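Local coordinates for protein Fc fragment of IgE receptor II (Bos taurus, PDB 6PWS) that is the cow C-type lectin CD23, whose calcium-dependent carbohydrate-recognition domain binds a mannoside and which probably serves as a receptor for the Fc part of IgE, at residues G76-M81 with S89-G94. Numbering follows the deposited sequence.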
ATOM      1  N   GLY A  76      -3.811  12.956  10.787  1.00  6.70           N
ATOM      2  CA  GLY A  76      -4.651  12.016  11.482  1.00  7.26           C
ATOM      3  C   GLY A  76      -5.861  11.520  10.717  1.00  7.16           C
ATOM      4  O   GLY A  76      -6.577  10.644  11.235  1.00  8.15           O
ATOM      5  N   GLU A  77      -6.144  12.076   9.540  1.00  7.02           N
ATOM      6  CA  GLU A  77      -7.252  11.641   8.694  1.00  7.04           C
ATOM      7  C   GLU A  77      -6.646  10.849   7.540  1.00  6.15           C
ATOM      8  O   GLU A  77      -6.128  11.425   6.586  1.00  6.92           O
ATOM      9  CB  GLU A  77      -8.073  12.832   8.204  1.00  8.54           C
ATOM     10  CG  GLU A  77      -8.849  13.521   9.317  1.00 11.86           C
ATOM     11  CD  GLU A  77      -9.899  14.514   8.832  1.00 14.13           C
ATOM     12  OE1 GLU A  77     -10.071  14.680   7.603  1.00 15.39           O
ATOM     13  OE2 GLU A  77     -10.557  15.135   9.694  1.00 15.39           O
ATOM     14  N   PHE A  78      -6.696   9.526   7.646  1.00  6.21           N
ATOM     15  CA  PHE A  78      -6.138   8.678   6.604  1.00  5.75           C
ATOM     16  C   PHE A  78      -7.141   8.492   5.471  1.00  5.45           C
ATOM     17  O   PHE A  78      -8.358   8.431   5.689  1.00  6.68           O
ATOM     18  CB  PHE A  78      -5.644   7.345   7.187  1.00  6.29           C
ATOM     19  CG  PHE A  78      -4.382   7.515   7.980  1.00  6.23           C
ATOM     20  CD1 PHE A  78      -4.425   7.795   9.338  1.00  6.82           C
ATOM     21  CD2 PHE A  78      -3.147   7.517   7.341  1.00  6.18           C
ATOM     22  CE1 PHE A  78      -3.265   8.036  10.038  1.00  7.61           C
ATOM     23  CE2 PHE A  78      -1.988   7.756   8.034  1.00  6.73           C
ATOM     24  CZ  PHE A  78      -2.044   8.021   9.391  1.00  7.09           C
ATOM     25  N   ILE A  79      -6.616   8.436   4.252  1.00  4.92           N
ATOM     26  CA  ILE A  79      -7.405   8.284   3.033  1.00  4.93           C
ATOM     27  C   ILE A  79      -6.772   7.168   2.211  1.00  4.55           C
ATOM     28  O   ILE A  79      -5.551   7.167   1.999  1.00  4.68           O
ATOM     29  CB  ILE A  79      -7.427   9.583   2.191  1.00  6.23           C
ATOM     30  CG1 ILE A  79      -7.846  10.796   3.025  1.00  7.78           C
ATOM     31  CG2 ILE A  79      -8.347   9.431   0.984  1.00  7.15           C
ATOM     32  CD1 ILE A  79      -7.806  12.112   2.254  1.00  8.85           C
ATOM     33  N   TRP A  80      -7.603   6.241   1.727  1.00  4.13           N
ATOM     34  CA  TRP A  80      -7.162   5.203   0.807  1.00  4.31           C
ATOM     35  C   TRP A  80      -7.134   5.715  -0.631  1.00  4.18           C
ATOM     36  O   TRP A  80      -7.960   6.538  -1.047  1.00  4.78           O
ATOM     37  CB  TRP A  80      -8.131   4.009   0.828  1.00  4.35           C
ATOM     38  CG  TRP A  80      -8.020   3.125   2.030  1.00  4.47           C
ATOM     39  CD1 TRP A  80      -8.960   2.937   3.008  1.00  4.68           C
ATOM     40  CD2 TRP A  80      -6.913   2.281   2.361  1.00  4.12           C
ATOM     41  NE1 TRP A  80      -8.495   2.039   3.939  1.00  4.70           N
ATOM     42  CE2 TRP A  80      -7.237   1.623   3.566  1.00  4.23           C
ATOM     43  CE3 TRP A  80      -5.669   2.040   1.771  1.00  4.27           C
ATOM     44  CZ2 TRP A  80      -6.356   0.737   4.187  1.00  4.25           C
ATOM     45  CZ3 TRP A  80      -4.790   1.159   2.392  1.00  4.30           C
ATOM     46  CH2 TRP A  80      -5.137   0.519   3.585  1.00  4.37           C
ATOM     47  N   MET A  81      -6.237   5.132  -1.436  1.00  4.24           N
ATOM     48  CA  MET A  81      -6.223   5.376  -2.878  1.00  4.67           C
ATOM     49  C   MET A  81      -7.567   5.054  -3.536  1.00  4.99           C
ATOM     50  O   MET A  81      -7.951   5.722  -4.497  1.00  5.60           O
ATOM     51  CB  MET A  81      -5.097   4.561  -3.537  1.00  5.15           C
ATOM     52  CG  MET A  81      -3.935   5.373  -4.064  1.00  6.44           C
ATOM     53  SD  MET A  81      -3.071   6.310  -2.800  1.00  6.61           S
ATOM     54  CE  MET A  81      -2.081   7.348  -3.882  1.00  7.66           C
ATOM     55  N   SER A  89      -7.939  -2.470   9.625  1.00  4.24           N
ATOM     56  CA  SER A  89      -6.581  -2.006   9.882  1.00  4.35           C
ATOM     57  C   SER A  89      -5.654  -3.148  10.283  1.00  4.10           C
ATOM     58  O   SER A  89      -6.075  -4.173  10.825  1.00  4.77           O
ATOM     59  CB  SER A  89      -6.529  -0.904  10.944  1.00  4.29           C
ATOM     60  OG  SER A  89      -7.047  -1.353  12.186  1.00  4.56           O
ATOM     61  N   ASN A  90      -4.360  -2.918  10.055  1.00  4.23           N
ATOM     62  CA  ASN A  90      -3.306  -3.844  10.445  1.00  4.34           C
ATOM     63  C   ASN A  90      -2.113  -3.089  11.014  1.00  4.34           C
ATOM     64  O   ASN A  90      -0.959  -3.417  10.718  1.00  4.63           O
ATOM     65  CB  ASN A  90      -2.891  -4.733   9.275  1.00  4.63           C
ATOM     66  CG  ASN A  90      -2.082  -5.927   9.711  1.00  5.09           C
ATOM     67  OD1 ASN A  90      -2.388  -6.547  10.734  1.00  6.03           O
ATOM     68  ND2 ASN A  90      -1.058  -6.284   8.933  1.00  5.59           N
ATOM     69  N   TRP A  91      -2.361  -2.075  11.852  1.00  4.24           N
ATOM     70  CA  TRP A  91      -1.279  -1.272  12.398  1.00  4.39           C
ATOM     71  C   TRP A  91      -0.349  -2.092  13.283  1.00  4.35           C
ATOM     72  O   TRP A  91      -0.795  -2.819  14.180  1.00  4.73           O
ATOM     73  CB  TRP A  91      -1.857  -0.129  13.241  1.00  4.56           C
ATOM     74  CG  TRP A  91      -2.651   0.878  12.472  1.00  4.52           C
ATOM     75  CD1 TRP A  91      -3.996   1.116  12.570  1.00  5.09           C
ATOM     76  CD2 TRP A  91      -2.146   1.804  11.494  1.00  4.44           C
ATOM     77  NE1 TRP A  91      -4.364   2.124  11.713  1.00  5.44           N
ATOM     78  CE2 TRP A  91      -3.248   2.564  11.043  1.00  4.98           C
ATOM     79  CE3 TRP A  91      -0.867   2.091  10.987  1.00  4.60           C
ATOM     80  CZ2 TRP A  91      -3.107   3.604  10.122  1.00  5.32           C
ATOM     81  CZ3 TRP A  91      -0.730   3.122  10.067  1.00  5.14           C
ATOM     82  CH2 TRP A  91      -1.847   3.858   9.641  1.00  5.49           C
ATOM     83  N   GLN A  92       0.951  -1.912  13.092  1.00  4.46           N
ATOM     84  CA  GLN A  92       1.908  -2.327  14.106  1.00  4.81           C
ATOM     85  C   GLN A  92       1.524  -1.673  15.434  1.00  4.72           C
ATOM     86  O   GLN A  92       1.151  -0.495  15.445  1.00  5.01           O
ATOM     87  CB  GLN A  92       3.301  -1.844  13.676  1.00  5.10           C
ATOM     88  CG  GLN A  92       4.438  -2.096  14.671  1.00  5.97           C
ATOM     89  CD  GLN A  92       4.821  -3.556  14.797  1.00  7.90           C
ATOM     90  OE1 GLN A  92       4.367  -4.402  14.045  1.00  9.53           O
ATOM     91  NE2 GLN A  92       5.640  -3.860  15.783  1.00 10.86           N
ATOM     92  N   PRO A  93       1.599  -2.383  16.562  1.00  5.15           N
ATOM     93  CA  PRO A  93       1.270  -1.743  17.840  1.00  5.53           C
ATOM     94  C   PRO A  93       2.000  -0.420  18.035  1.00  5.44           C
ATOM     95  O   PRO A  93       3.215  -0.319  17.849  1.00  6.02           O
ATOM     96  CB  PRO A  93       1.688  -2.801  18.865  1.00  6.31           C
ATOM     97  CG  PRO A  93       1.386  -4.098  18.144  1.00  6.81           C
ATOM     98  CD  PRO A  93       1.820  -3.831  16.711  1.00  6.08           C
ATOM     99  N   GLY A  94       1.235   0.603  18.423  1.00  5.73           N
ATOM    100  CA  GLY A  94       1.770   1.931  18.647  1.00  5.77           C
ATOM    101  C   GLY A  94       1.737   2.836  17.433  1.00  5.17           C
ATOM    102  O   GLY A  94       1.961   4.050  17.574  1.00  5.72           O
TER
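W91 points the edge of its six-membered ring at one face of F78, and these two side chains make the whole contact, with no hydrogen bond across it. From CB, which lies 9.0 Å from F78 CZ, the indole of W91 sets off with CG anti to the carbonyl carbon (chi1 -65°) and reaches across to the other segment. The pyrrole side still stands back: NE1 of W91 is 6.1 Å from CD1 of F78. Farther out the gap closes, W91 CZ2 lying 4.4 Å from F78 CE1, and at the tip W91 CH2 comes within 4.2 Å of F78 CZ, above the ring plane but displaced toward its rim. The ring planes stand at 62° with centroids 5.4 Å apart, an edge-to-face pair tilted well away from perpendicular.

Both segments belong to the long-loop region of the C-type lectin fold. The 89-94 segment runs directly into the EPN sequence E95-P96-N97, which supplies calcium and mannoside ligands, and W91 touches P96. It also meets W114 edge-to-face; W114 opens the WND motif, whose N115 and D116 bind the same calcium. V106 of strand 105-108 is touched by both F78 and W91, while F78, its side chain about 5 Å from a bound calcium ion, leans in addition on L69 and on D71, a ligand of the other calcium.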